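Long-range contacts in phenol hydroxylase component phL (Pseudomonas stutzeri, PDB 3U52), which probably serves as the beta subunit of a multicomponent phenol hydroxylase, packing against the other chains of the complex that hydroxylates phenol: residues D[106-111]-D[171-176]; D[122-127]-D[183-188]; D[211-216]-D[283-288]; D[277-282]-D[323-328]. All coordinates share one frame; numbering follows the deposited sequence.

Interaction 1. Residues D[106-111]-D[171-176]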
loop_
_atom_site.group_PDB
_atom_site.type_symbol
_atom_site.label_atom_id
_atom_site.label_comp_id
_atom_site.label_asym_id
_atom_site.label_seq_id
_atom_site.Cartn_x
_atom_site.Cartn_y
_atom_site.Cartn_z
ATOM N N ASN D 106 -35.197 10.447 -12.480
ATOM C CA ASN D 106 -35.868 11.705 -12.724
ATOM C C ASN D 106 -36.624 12.209 -11.531
ATOM O O ASN D 106 -37.717 12.756 -11.660
ATOM C CB ASN D 106 -36.800 11.595 -13.929
ATOM C CG ASN D 106 -36.075 11.144 -15.156
ATOM O OD1 ASN D 106 -35.071 11.728 -15.570
ATOM N ND2 ASN D 106 -36.582 10.105 -15.759
ATOM N N LEU D 107 -36.020 12.055 -10.362
ATOM C CA LEU D 107 -36.666 12.458 -9.132
ATOM C C LEU D 107 -36.865 13.984 -9.040
ATOM O O LEU D 107 -37.825 14.440 -8.431
ATOM C CB LEU D 107 -35.913 11.886 -7.920
ATOM C CG LEU D 107 -35.844 10.342 -7.900
ATOM C CD1 LEU D 107 -35.216 9.818 -6.608
ATOM C CD2 LEU D 107 -37.253 9.743 -8.056
ATOM N N LEU D 108 -35.974 14.752 -9.666
ATOM C CA LEU D 108 -36.057 16.216 -9.662
ATOM C C LEU D 108 -36.762 16.769 -10.880
ATOM O O LEU D 108 -37.521 17.725 -10.756
ATOM C CB LEU D 108 -34.678 16.854 -9.568
ATOM C CG LEU D 108 -33.912 16.647 -8.258
ATOM C CD1 LEU D 108 -32.788 17.685 -8.172
ATOM C CD2 LEU D 108 -34.808 16.729 -7.032
ATOM N N THR D 109 -36.518 16.176 -12.045
ATOM C CA THR D 109 -37.133 16.653 -13.281
ATOM C C THR D 109 -38.632 16.305 -13.351
ATOM O O THR D 109 -39.391 17.007 -14.012
ATOM C CB THR D 109 -36.421 16.145 -14.541
ATOM O OG1 THR D 109 -36.372 14.719 -14.486
ATOM C CG2 THR D 109 -35.015 16.678 -14.642
ATOM N N ARG D 110 -39.064 15.258 -12.653
ATOM C CA ARG D 110 -40.500 14.947 -12.567
ATOM C C ARG D 110 -41.319 15.863 -11.635
ATOM O O ARG D 110 -42.561 15.758 -11.598
ATOM C CB ARG D 110 -40.731 13.497 -12.161
ATOM C CG ARG D 110 -40.915 13.316 -10.672
ATOM C CD ARG D 110 -41.028 11.830 -10.408
ATOM N NE ARG D 110 -41.189 11.495 -8.997
ATOM C CZ ARG D 110 -41.003 10.268 -8.515
ATOM N NH1 ARG D 110 -40.636 9.279 -9.333
ATOM N NH2 ARG D 110 -41.163 10.035 -7.226
ATOM N N LEU D 111 -40.645 16.717 -10.862
ATOM C CA LEU D 111 -41.346 17.683 -10.003
ATOM C C LEU D 111 -42.030 18.748 -10.884
ATOM O O LEU D 111 -41.612 19.004 -12.018
ATOM C CB LEU D 111 -40.374 18.337 -8.986
ATOM C CG LEU D 111 -39.668 17.587 -7.853
ATOM C CD1 LEU D 111 -38.568 18.480 -7.197
ATOM C CD2 LEU D 111 -40.630 17.100 -6.777
ATOM N N ALA D 171 -29.218 21.921 -9.441
ATOM C CA ALA D 171 -29.789 22.779 -10.470
ATOM C C ALA D 171 -29.565 22.188 -11.836
ATOM O O ALA D 171 -30.474 22.223 -12.676
ATOM C CB ALA D 171 -29.218 24.157 -10.386
ATOM N N LEU D 172 -28.366 21.629 -12.066
ATOM C CA LEU D 172 -28.052 20.980 -13.323
ATOM C C LEU D 172 -28.927 19.763 -13.567
ATOM O O LEU D 172 -29.243 19.437 -14.717
ATOM C CB LEU D 172 -26.568 20.590 -13.393
ATOM C CG LEU D 172 -25.669 21.803 -13.617
ATOM C CD1 LEU D 172 -24.180 21.427 -13.604
ATOM C CD2 LEU D 172 -26.025 22.554 -14.940
ATOM N N MET D 173 -29.305 19.089 -12.490
ATOM C CA MET D 173 -30.208 17.977 -12.604
ATOM C C MET D 173 -31.547 18.502 -13.079
ATOM O O MET D 173 -32.125 17.940 -13.980
ATOM C CB MET D 173 -30.372 17.266 -11.256
ATOM C CG MET D 173 -30.807 15.854 -11.448
ATOM S SD MET D 173 -30.947 14.938 -9.928
ATOM C CE MET D 173 -29.278 15.068 -9.282
ATOM N N ILE D 174 -32.030 19.593 -12.473
ATOM C CA ILE D 174 -33.322 20.189 -12.829
ATOM C C ILE D 174 -33.395 20.693 -14.260
ATOM O O ILE D 174 -34.459 20.563 -14.886
ATOM C CB ILE D 174 -33.698 21.335 -11.863
ATOM C CG1 ILE D 174 -34.039 20.760 -10.495
ATOM C CG2 ILE D 174 -34.841 22.188 -12.445
ATOM C CD1 ILE D 174 -34.141 21.779 -9.375
ATOM N N ASP D 175 -32.296 21.247 -14.800
ATOM C CA ASP D 175 -32.286 21.709 -16.196
ATOM C C ASP D 175 -31.741 20.726 -17.232
ATOM O O ASP D 175 -31.604 21.081 -18.414
ATOM C CB ASP D 175 -31.591 23.072 -16.358
ATOM C CG ASP D 175 -30.065 23.021 -16.118
ATOM O OD1 ASP D 175 -29.389 22.019 -16.469
ATOM O OD2 ASP D 175 -29.528 24.022 -15.597
ATOM N N GLY D 176 -31.391 19.522 -16.789
ATOM C CA GLY D 176 -30.894 18.525 -17.697
ATOM C C GLY D 176 -29.518 18.830 -18.243
ATOM O O GLY D 176 -29.233 18.538 -19.404
#
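Met173 carries CG anti to its backbone N (chi1 -156°) and, with chi2 extended, brings SD up against Leu108, while the bend at chi3 (-59°) sets only the direction of CE; Leu108 turns CG anti to its own carbonyl carbon (chi1 -67°), and its extended chi2 carries CD1 toward helix 147-175. The two chains cross at about a right angle. Leu108 CD1 lies 3.7 Å from Met173 SD and 3.9 Å from Met173 CB. The same methyl also reaches Ile174, where Leu108 CD1 and Ile174 CG1 are 4.1 Å apart. Next along the loop, Thr109 comes in with its methyl rather than its hydroxyl: Thr109 CG2 stands 3.2 Å from Met173 O, a tight approach, and 3.9 Å from Ile174 O. This fits the close backbones, with Thr109 CA 5.2 Å from Ile174 CA.

A loop meets the last turn of a helix here: Asn106 closes helix 81-105 with a Schellman motif, and Gly176 does the same for helix 147-175. Met173 also packs on Phe99 and Cys102 of helix 81-105, while Ile174 leans on Gln116 and Leu119 of helix 113-122.

No hydrogen bond spans the two segments. Across the contact the last-turn carbonyls of Met173 and Ile174 meet the Thr109 methyl; Met173 O also takes a weak bond from Gly176 N. The contact therefore depends on van der Waals fit.

Interaction 2. Residues D[122-127]-D[183-188]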
loop_
_atom_site.group_PDB
_atom_site.type_symbol
_atom_site.label_atom_id
_atom_site.label_comp_id
_atom_site.label_asym_id
_atom_site.label_seq_id
_atom_site.Cartn_x
_atom_site.Cartn_y
_atom_site.Cartn_z
ATOM N N LEU D 122 -34.935 28.908 -3.101
ATOM C CA LEU D 122 -34.701 28.793 -1.661
ATOM C C LEU D 122 -33.399 28.062 -1.309
ATOM O O LEU D 122 -32.779 28.376 -0.301
ATOM C CB LEU D 122 -35.885 28.095 -0.994
ATOM C CG LEU D 122 -37.211 28.840 -1.201
ATOM C CD1 LEU D 122 -38.354 28.035 -0.597
ATOM C CD2 LEU D 122 -37.122 30.242 -0.585
ATOM N N LEU D 123 -33.003 27.119 -2.159
ATOM C CA LEU D 123 -31.874 26.193 -1.885
ATOM C C LEU D 123 -30.643 26.489 -2.733
ATOM O O LEU D 123 -29.558 26.727 -2.208
ATOM C CB LEU D 123 -32.310 24.722 -2.081
ATOM C CG LEU D 123 -31.227 23.676 -1.719
ATOM C CD1 LEU D 123 -30.870 23.815 -0.241
ATOM C CD2 LEU D 123 -31.709 22.288 -2.025
ATOM N N VAL D 124 -30.793 26.492 -4.045
ATOM C CA VAL D 124 -29.622 26.597 -4.903
ATOM C C VAL D 124 -28.757 27.861 -4.680
ATOM O O VAL D 124 -27.526 27.749 -4.755
ATOM C CB VAL D 124 -29.958 26.285 -6.411
ATOM C CG1 VAL D 124 -28.773 26.531 -7.303
ATOM C CG2 VAL D 124 -30.452 24.810 -6.539
ATOM N N PRO D 125 -29.367 29.062 -4.407
ATOM C CA PRO D 125 -28.468 30.226 -4.262
ATOM C C PRO D 125 -27.504 30.183 -3.058
ATOM O O PRO D 125 -26.530 30.935 -3.023
ATOM C CB PRO D 125 -29.423 31.439 -4.221
ATOM C CG PRO D 125 -30.735 30.927 -4.860
ATOM C CD PRO D 125 -30.779 29.458 -4.375
ATOM N N LEU D 126 -27.739 29.279 -2.114
ATOM C CA LEU D 126 -26.767 28.971 -1.095
ATOM C C LEU D 126 -25.374 28.590 -1.633
ATOM O O LEU D 126 -24.416 28.704 -0.889
ATOM C CB LEU D 126 -27.273 27.850 -0.168
ATOM C CG LEU D 126 -28.555 28.110 0.646
ATOM C CD1 LEU D 126 -28.835 26.906 1.563
ATOM C CD2 LEU D 126 -28.360 29.344 1.479
ATOM N N ARG D 127 -25.244 28.142 -2.893
ATOM C CA ARG D 127 -23.892 27.969 -3.444
ATOM C C ARG D 127 -23.055 29.229 -3.397
ATOM O O ARG D 127 -21.824 29.156 -3.370
ATOM C CB ARG D 127 -23.907 27.470 -4.887
ATOM C CG ARG D 127 -24.705 28.291 -5.878
ATOM C CD ARG D 127 -24.660 27.658 -7.255
ATOM N NE ARG D 127 -25.329 28.543 -8.191
ATOM C CZ ARG D 127 -24.825 28.975 -9.346
ATOM N NH1 ARG D 127 -23.650 28.539 -9.789
ATOM N NH2 ARG D 127 -25.552 29.800 -10.092
ATOM N N ASP D 183 -28.443 29.835 -14.236
ATOM C CA ASP D 183 -28.721 31.234 -14.646
ATOM C C ASP D 183 -29.897 31.820 -13.857
ATOM O O ASP D 183 -29.823 32.922 -13.324
ATOM C CB ASP D 183 -29.006 31.301 -16.155
ATOM C CG ASP D 183 -27.792 30.955 -17.014
ATOM O OD1 ASP D 183 -26.655 30.802 -16.488
ATOM O OD2 ASP D 183 -27.944 30.871 -18.264
ATOM N N GLU D 184 -30.984 31.062 -13.775
ATOM C CA GLU D 184 -32.197 31.508 -13.118
ATOM C C GLU D 184 -31.964 31.768 -11.637
ATOM O O GLU D 184 -32.398 32.794 -11.107
ATOM C CB GLU D 184 -33.298 30.467 -13.329
ATOM C CG GLU D 184 -34.547 30.708 -12.507
ATOM C CD GLU D 184 -35.692 29.753 -12.848
ATOM O OE1 GLU D 184 -35.605 29.041 -13.879
ATOM O OE2 GLU D 184 -36.674 29.714 -12.070
ATOM N N SER D 185 -31.295 30.819 -10.973
ATOM C CA SER D 185 -31.031 30.869 -9.542
ATOM C C SER D 185 -30.080 31.987 -9.215
ATOM O O SER D 185 -30.262 32.648 -8.229
ATOM C CB SER D 185 -30.446 29.543 -9.060
ATOM O OG SER D 185 -30.506 29.479 -7.659
ATOM N N LYS D 186 -29.067 32.205 -10.041
ATOM C CA LYS D 186 -28.199 33.357 -9.851
ATOM C C LYS D 186 -28.959 34.693 -9.929
ATOM O O LYS D 186 -28.658 35.592 -9.181
ATOM C CB LYS D 186 -27.052 33.379 -10.823
ATOM C CG LYS D 186 -25.929 34.330 -10.400
ATOM C CD LYS D 186 -24.662 33.756 -10.967
ATOM C CE LYS D 186 -23.446 34.601 -10.699
ATOM N NZ LYS D 186 -22.364 34.113 -11.644
ATOM N N ALA D 187 -29.946 34.787 -10.808
ATOM C CA ALA D 187 -30.772 35.973 -10.917
ATOM C C ALA D 187 -31.517 36.224 -9.614
ATOM O O ALA D 187 -31.619 37.367 -9.216
ATOM C CB ALA D 187 -31.716 35.877 -12.102
ATOM N N TYR D 188 -31.977 35.178 -8.911
ATOM C CA TYR D 188 -32.562 35.360 -7.548
ATOM C C TYR D 188 -31.551 35.970 -6.533
ATOM O O TYR D 188 -31.849 36.925 -5.827
ATOM C CB TYR D 188 -33.160 34.044 -6.991
ATOM C CG TYR D 188 -34.286 33.465 -7.820
ATOM C CD1 TYR D 188 -34.245 32.155 -8.279
ATOM C CD2 TYR D 188 -35.387 34.248 -8.164
ATOM C CE1 TYR D 188 -35.274 31.623 -9.050
ATOM C CE2 TYR D 188 -36.420 33.746 -8.930
ATOM C CZ TYR D 188 -36.348 32.432 -9.383
ATOM O OH TYR D 188 -37.371 31.959 -10.159
#
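Ser185 of helix 180-191 meets Val124 and Pro125 in a buried packing contact at the short break between helices 113-122 and 126-143. Its hydroxyl does most of the touching: Ser185 OG is 3.2 Å from Pro125 CG and 3.4 Å from Val124 CG1. That oxygen sits anti to its backbone N (chi1 -165°), and it is not left among carbons, since it donates a hydrogen bond to Leu120 O in the last turn of helix 113-122. In this all-helical subunit the break is made by a type I turn from Leu123 to Leu126, with Pro125 bringing no N-H. The same Pro125 CG also comes within 4.5 Å of Tyr188 CB; the Tyr188 hydroxyl bonds back to Glu184 OE2 on its anti side. Arg127 and Lys186 cross at about a right angle, Arg127 NH2 lying 3.9 Å from Lys186 CB. Both charged ends meet the chain of another protein: Arg127 NH2 in a salt bridge with an acidic side chain, Lys186 NZ by hydrogen bonds to backbone.

Interaction 3. Residues D[211-216]-D[283-288]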
loop_
_atom_site.group_PDB
_atom_site.type_symbol
_atom_site.label_atom_id
_atom_site.label_comp_id
_atom_site.label_asym_id
_atom_site.label_seq_id
_atom_site.Cartn_x
_atom_site.Cartn_y
_atom_site.Cartn_z
ATOM N N TRP D 211 -8.508 37.783 11.217
ATOM C CA TRP D 211 -8.882 36.438 10.750
ATOM C C TRP D 211 -9.704 35.683 11.795
ATOM O O TRP D 211 -10.598 34.873 11.457
ATOM C CB TRP D 211 -7.675 35.645 10.260
ATOM C CG TRP D 211 -6.644 35.254 11.300
ATOM C CD1 TRP D 211 -5.460 35.884 11.540
ATOM C CD2 TRP D 211 -6.692 34.134 12.207
ATOM N NE1 TRP D 211 -4.772 35.244 12.552
ATOM C CE2 TRP D 211 -5.500 34.168 12.982
ATOM C CE3 TRP D 211 -7.617 33.115 12.443
ATOM C CZ2 TRP D 211 -5.180 33.179 13.949
ATOM C CZ3 TRP D 211 -7.308 32.133 13.426
ATOM C CH2 TRP D 211 -6.111 32.199 14.172
ATOM N N PHE D 212 -9.424 35.902 13.068
ATOM C CA PHE D 212 -10.259 35.233 14.063
ATOM C C PHE D 212 -11.689 35.779 14.111
ATOM O O PHE D 212 -12.646 35.003 14.180
ATOM C CB PHE D 212 -9.652 35.145 15.465
ATOM C CG PHE D 212 -10.223 33.994 16.251
ATOM C CD1 PHE D 212 -9.589 32.756 16.226
ATOM C CD2 PHE D 212 -11.462 34.116 16.931
ATOM C CE1 PHE D 212 -10.133 31.643 16.924
ATOM C CE2 PHE D 212 -12.030 33.026 17.616
ATOM C CZ PHE D 212 -11.346 31.779 17.635
ATOM N N GLU D 213 -11.825 37.105 13.994
ATOM C CA GLU D 213 -13.152 37.700 13.802
ATOM C C GLU D 213 -13.831 36.983 12.628
ATOM O O GLU D 213 -14.973 36.549 12.735
ATOM C CB GLU D 213 -13.068 39.216 13.531
ATOM C CG GLU D 213 -14.451 39.896 13.481
ATOM C CD GLU D 213 -14.406 41.369 13.094
ATOM O OE1 GLU D 213 -15.518 41.930 12.889
ATOM O OE2 GLU D 213 -13.304 41.967 13.019
ATOM N N LEU D 214 -13.098 36.832 11.517
ATOM C CA LEU D 214 -13.627 36.156 10.339
ATOM C C LEU D 214 -14.031 34.694 10.579
ATOM O O LEU D 214 -15.122 34.288 10.155
ATOM C CB LEU D 214 -12.645 36.241 9.160
ATOM C CG LEU D 214 -13.210 35.907 7.787
ATOM C CD1 LEU D 214 -14.497 36.612 7.428
ATOM C CD2 LEU D 214 -12.136 36.155 6.756
ATOM N N THR D 215 -13.178 33.899 11.238
ATOM C CA THR D 215 -13.568 32.491 11.479
ATOM C C THR D 215 -14.828 32.379 12.362
ATOM O O THR D 215 -15.718 31.546 12.107
ATOM C CB THR D 215 -12.390 31.602 11.990
ATOM O OG1 THR D 215 -12.747 30.235 11.803
ATOM C CG2 THR D 215 -12.122 31.772 13.456
ATOM N N LEU D 216 -14.888 33.212 13.398
ATOM C CA LEU D 216 -16.035 33.318 14.293
ATOM C C LEU D 216 -17.314 33.619 13.528
ATOM O O LEU D 216 -18.318 32.958 13.719
ATOM C CB LEU D 216 -15.788 34.439 15.328
ATOM C CG LEU D 216 -16.962 34.880 16.239
ATOM C CD1 LEU D 216 -17.377 33.754 17.148
ATOM C CD2 LEU D 216 -16.511 36.021 17.083
ATOM N N GLN D 283 -17.060 38.515 22.728
ATOM C CA GLN D 283 -18.427 38.991 22.974
ATOM C C GLN D 283 -18.777 40.226 22.101
ATOM O O GLN D 283 -19.894 40.395 21.618
ATOM C CB GLN D 283 -18.615 39.328 24.461
ATOM C CG GLN D 283 -20.055 39.613 24.791
ATOM C CD GLN D 283 -20.933 38.407 24.591
ATOM O OE1 GLN D 283 -20.747 37.375 25.250
ATOM N NE2 GLN D 283 -21.896 38.517 23.682
ATOM N N LYS D 284 -17.806 41.112 21.943
ATOM C CA LYS D 284 -17.995 42.324 21.153
ATOM C C LYS D 284 -18.309 41.911 19.703
ATOM O O LYS D 284 -19.272 42.423 19.098
ATOM C CB LYS D 284 -16.723 43.163 21.268
ATOM C CG LYS D 284 -16.605 44.352 20.334
ATOM C CD LYS D 284 -15.156 44.884 20.375
ATOM C CE LYS D 284 -14.705 45.392 19.005
ATOM N NZ LYS D 284 -13.366 46.087 19.086
ATOM N N TRP D 285 -17.548 40.941 19.167
ATOM C CA TRP D 285 -17.775 40.497 17.777
ATOM C C TRP D 285 -19.115 39.796 17.649
ATOM O O TRP D 285 -19.825 40.080 16.707
ATOM C CB TRP D 285 -16.635 39.632 17.224
ATOM C CG TRP D 285 -15.353 40.349 17.040
ATOM C CD1 TRP D 285 -15.164 41.676 16.756
ATOM C CD2 TRP D 285 -14.052 39.768 17.120
ATOM N NE1 TRP D 285 -13.810 41.957 16.656
ATOM C CE2 TRP D 285 -13.109 40.800 16.875
ATOM C CE3 TRP D 285 -13.585 38.459 17.381
ATOM C CZ2 TRP D 285 -11.721 40.569 16.892
ATOM C CZ3 TRP D 285 -12.211 38.230 17.378
ATOM C CH2 TRP D 285 -11.295 39.285 17.159
ATOM N N ILE D 286 -19.490 38.937 18.609
ATOM C CA ILE D 286 -20.847 38.323 18.568
ATOM C C ILE D 286 -21.985 39.385 18.589
ATOM O O ILE D 286 -22.974 39.285 17.872
ATOM C CB ILE D 286 -21.028 37.318 19.749
ATOM C CG1 ILE D 286 -20.061 36.136 19.618
ATOM C CG2 ILE D 286 -22.470 36.836 19.879
ATOM C CD1 ILE D 286 -19.803 35.438 20.924
ATOM N N ASP D 287 -21.847 40.401 19.449
ATOM C CA ASP D 287 -22.852 41.479 19.541
ATOM C C ASP D 287 -23.015 42.217 18.225
ATOM O O ASP D 287 -24.126 42.557 17.838
ATOM C CB ASP D 287 -22.479 42.529 20.602
ATOM C CG ASP D 287 -22.533 42.012 22.033
ATOM O OD1 ASP D 287 -23.191 40.985 22.352
ATOM O OD2 ASP D 287 -21.892 42.676 22.861
ATOM N N HIS D 288 -21.901 42.494 17.558
ATOM C CA HIS D 288 -21.949 43.116 16.220
ATOM C C HIS D 288 -22.523 42.195 15.110
ATOM O O HIS D 288 -23.374 42.601 14.282
ATOM C CB HIS D 288 -20.576 43.655 15.838
ATOM C CG HIS D 288 -20.596 44.465 14.583
ATOM N ND1 HIS D 288 -21.284 45.655 14.477
ATOM C CD2 HIS D 288 -20.038 44.248 13.367
ATOM C CE1 HIS D 288 -21.145 46.142 13.255
ATOM N NE2 HIS D 288 -20.391 45.309 12.558
#
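Glu213 lies flat across the indole of Trp285, and this stacking dominates the contact. Its CG makes a CH-pi contact 3.6 Å from the centroid of the five-membered ring, 5° off the normal, and the carboxylate continues over the indole with the planes 6° apart. An extended chain, CG anti to the backbone N, spreads it along the face. Glu213 N also sits over that face, 3.6 Å from Trp285 CZ3. The helices involved, 211-240 and 276-302, pack in the all-helical core with these short segments crossing at -51°, their axes 10.5 Å apart at closest. Round the rim, Leu216 CD2 lies 3.6 Å from Trp285 CB and, at the ring edge, 3.8 Å from Trp285 CE3, and Phe212 CD2 turns its ring edge to Trp285 CZ3 at 4.2 Å. Replacing Trp285 by alanine would probably open a gap beneath the Glu213 chain and take away the surface on which it lies flat. Glu213 OE1 accepts a hydrogen bond from Trp289 NE1, outside the segments.

Interaction 4. Residues D[277-282]-D[323-328]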
loop_
_atom_site.group_PDB
_atom_site.type_symbol
_atom_site.label_atom_id
_atom_site.label_comp_id
_atom_site.label_asym_id
_atom_site.label_seq_id
_atom_site.Cartn_x
_atom_site.Cartn_y
_atom_site.Cartn_z
ATOM N N THR D 277 -9.880 38.665 28.504
ATOM C CA THR D 277 -9.725 39.630 27.416
ATOM C C THR D 277 -10.183 39.057 26.059
ATOM O O THR D 277 -10.882 39.726 25.286
ATOM C CB THR D 277 -8.287 40.028 27.236
ATOM O OG1 THR D 277 -7.530 39.638 28.372
ATOM C CG2 THR D 277 -8.200 41.492 27.072
ATOM N N ASN D 278 -9.761 37.824 25.766
ATOM C CA ASN D 278 -10.154 37.134 24.538
ATOM C C ASN D 278 -11.655 37.071 24.541
ATOM O O ASN D 278 -12.287 37.492 23.607
ATOM C CB ASN D 278 -9.591 35.724 24.507
ATOM C CG ASN D 278 -8.213 35.650 23.897
ATOM O OD1 ASN D 278 -7.602 36.667 23.509
ATOM N ND2 ASN D 278 -7.710 34.420 23.772
ATOM N N ARG D 279 -12.208 36.571 25.636
ATOM C CA ARG D 279 -13.652 36.487 25.844
ATOM C C ARG D 279 -14.406 37.828 25.680
ATOM O O ARG D 279 -15.425 37.900 24.979
ATOM C CB ARG D 279 -13.863 35.908 27.230
ATOM C CG ARG D 279 -14.953 34.905 27.319
ATOM C CD ARG D 279 -14.592 33.791 28.295
ATOM N NE ARG D 279 -14.445 34.240 29.677
ATOM C CZ ARG D 279 -13.375 34.006 30.449
ATOM N NH1 ARG D 279 -12.326 33.307 30.009
ATOM N NH2 ARG D 279 -13.371 34.459 31.695
ATOM N N GLU D 280 -13.901 38.890 26.316
ATOM C CA GLU D 280 -14.407 40.265 26.068
ATOM C C GLU D 280 -14.476 40.605 24.570
ATOM O O GLU D 280 -15.492 41.083 24.078
ATOM C CB GLU D 280 -13.521 41.338 26.755
ATOM C CG GLU D 280 -13.673 41.510 28.305
ATOM C CD GLU D 280 -12.432 42.191 28.955
ATOM O OE1 GLU D 280 -11.812 43.096 28.325
ATOM O OE2 GLU D 280 -12.058 41.803 30.095
ATOM N N LEU D 281 -13.357 40.379 23.871
ATOM C CA LEU D 281 -13.246 40.630 22.439
ATOM C C LEU D 281 -14.259 39.790 21.643
ATOM O O LEU D 281 -14.950 40.296 20.760
ATOM C CB LEU D 281 -11.830 40.311 21.979
ATOM C CG LEU D 281 -11.068 41.261 21.057
ATOM C CD1 LEU D 281 -9.971 40.472 20.331
ATOM C CD2 LEU D 281 -11.968 42.017 20.069
ATOM N N LEU D 282 -14.355 38.506 21.971
ATOM C CA LEU D 282 -15.291 37.621 21.297
ATOM C C LEU D 282 -16.722 38.095 21.500
ATOM O O LEU D 282 -17.522 38.095 20.568
ATOM C CB LEU D 282 -15.122 36.165 21.786
ATOM C CG LEU D 282 -13.818 35.396 21.478
ATOM C CD1 LEU D 282 -13.867 33.997 22.064
ATOM C CD2 LEU D 282 -13.595 35.295 19.994
ATOM N N LYS D 323 -21.704 27.502 26.459
ATOM C CA LYS D 323 -20.582 26.612 26.792
ATOM C C LYS D 323 -19.220 27.312 26.826
ATOM O O LYS D 323 -18.314 26.867 27.539
ATOM C CB LYS D 323 -20.499 25.444 25.803
ATOM C CG LYS D 323 -21.596 24.389 25.973
ATOM C CD LYS D 323 -21.476 23.298 24.865
ATOM C CE LYS D 323 -22.117 21.934 25.289
ATOM N NZ LYS D 323 -21.582 20.726 24.501
ATOM N N PHE D 324 -19.060 28.390 26.052
ATOM C CA PHE D 324 -17.787 29.113 26.006
ATOM C C PHE D 324 -17.770 30.318 26.928
ATOM O O PHE D 324 -16.811 31.094 26.893
ATOM C CB PHE D 324 -17.438 29.587 24.594
ATOM C CG PHE D 324 -17.718 28.585 23.515
ATOM C CD1 PHE D 324 -18.412 28.967 22.378
ATOM C CD2 PHE D 324 -17.304 27.265 23.636
ATOM C CE1 PHE D 324 -18.696 28.055 21.387
ATOM C CE2 PHE D 324 -17.576 26.346 22.643
ATOM C CZ PHE D 324 -18.268 26.744 21.519
ATOM N N GLU D 325 -18.822 30.462 27.737
ATOM C CA GLU D 325 -18.997 31.592 28.642
ATOM C C GLU D 325 -19.245 32.826 27.787
ATOM O O GLU D 325 -18.613 33.866 28.004
ATOM C CB GLU D 325 -17.748 31.822 29.550
ATOM C CG GLU D 325 -17.368 30.687 30.541
ATOM C CD GLU D 325 -15.833 30.637 30.849
ATOM O OE1 GLU D 325 -15.432 31.003 31.988
ATOM O OE2 GLU D 325 -15.029 30.245 29.947
ATOM N N LEU D 326 -20.117 32.700 26.792
ATOM C CA LEU D 326 -20.412 33.807 25.889
ATOM C C LEU D 326 -21.905 33.908 25.671
ATOM O O LEU D 326 -22.624 32.933 25.833
ATOM C CB LEU D 326 -19.697 33.648 24.534
ATOM C CG LEU D 326 -18.169 33.682 24.480
ATOM C CD1 LEU D 326 -17.660 33.086 23.170
ATOM C CD2 LEU D 326 -17.659 35.091 24.665
ATOM N N GLN D 327 -22.362 35.085 25.268
ATOM C CA GLN D 327 -23.788 35.371 25.223
ATOM C C GLN D 327 -24.280 35.702 23.826
ATOM O O GLN D 327 -23.597 36.377 23.060
ATOM C CB GLN D 327 -24.103 36.553 26.144
ATOM C CG GLN D 327 -25.540 36.594 26.634
ATOM C CD GLN D 327 -25.691 36.129 28.089
ATOM O OE1 GLN D 327 -25.704 34.922 28.383
ATOM N NE2 GLN D 327 -25.835 37.099 29.004
ATOM N N SER D 328 -25.466 35.201 23.515
ATOM C CA SER D 328 -26.237 35.662 22.370
ATOM C C SER D 328 -27.723 35.694 22.750
ATOM O O SER D 328 -28.185 34.958 23.638
ATOM C CB SER D 328 -25.970 34.827 21.105
ATOM O OG SER D 328 -26.776 33.658 21.012
#
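Segment 323-328 turns off the end of helix 307-322 and passes helix 276-302 with Leu326 CA 7.3 Å from Arg279 CA, the positive phi of Glu325 (69°) completing the Schellman motif that ends the helix. Arg279 bends at chi2 and chi3 (64°), which folds its guanidinium over the Glu325 carboxylate. The two flat groups stack with planes 20° apart, and Glu325 OE1 hangs over the guanidinium face, 4.0 Å from Arg279 NH2. No N-H points at it, so the pair is probably held by attraction of charges alone, short of a salt bridge; the arginine spends NH1 on Ala272 O instead. Closer to the backbone, Arg279 CD packs 3.9 Å from Glu325 CB. It also approaches Phe324 O at 3.8 Å, a buried carbonyl with no hydrogen-bonding partner. Leu326 CD2 tucks in against Arg279 O at 3.6 Å and Leu282 CB at 4.0 Å. With a leucine in place of Arg279, Glu325 would probably be left without its opposite charge and Ala272 O without that donor. Around the contact, Phe324 packs on Asn265, Met268 and Lys269 of helix 251-274, and Leu326 sits between that Met268 and Gln283 and Ile286 of helix 276-302.

No hydrogen bond crosses any of the four contacts; they differ in what replaces it. Interaction 3 is buried helix-on-helix packing round an aromatic face, while interaction 4, using the same helix 276-302, adds a stacked charge pair toward solvent, where Glu325 is exposed. The two adjoin, Gln283 OE1 accepting a hydrogen bond from Gln327 N. Interactions 1 and 2 also touch, through Ala171 and Val124, and both rely on chain breaks meeting helices. Interaction 1, however, is partly buried and apolar, whereas interaction 2 is buried and directs its charges to another protein chain. Interactions 1 and 4 lie on opposite sides of the subunit's centre, their own centres about 45 Å apart.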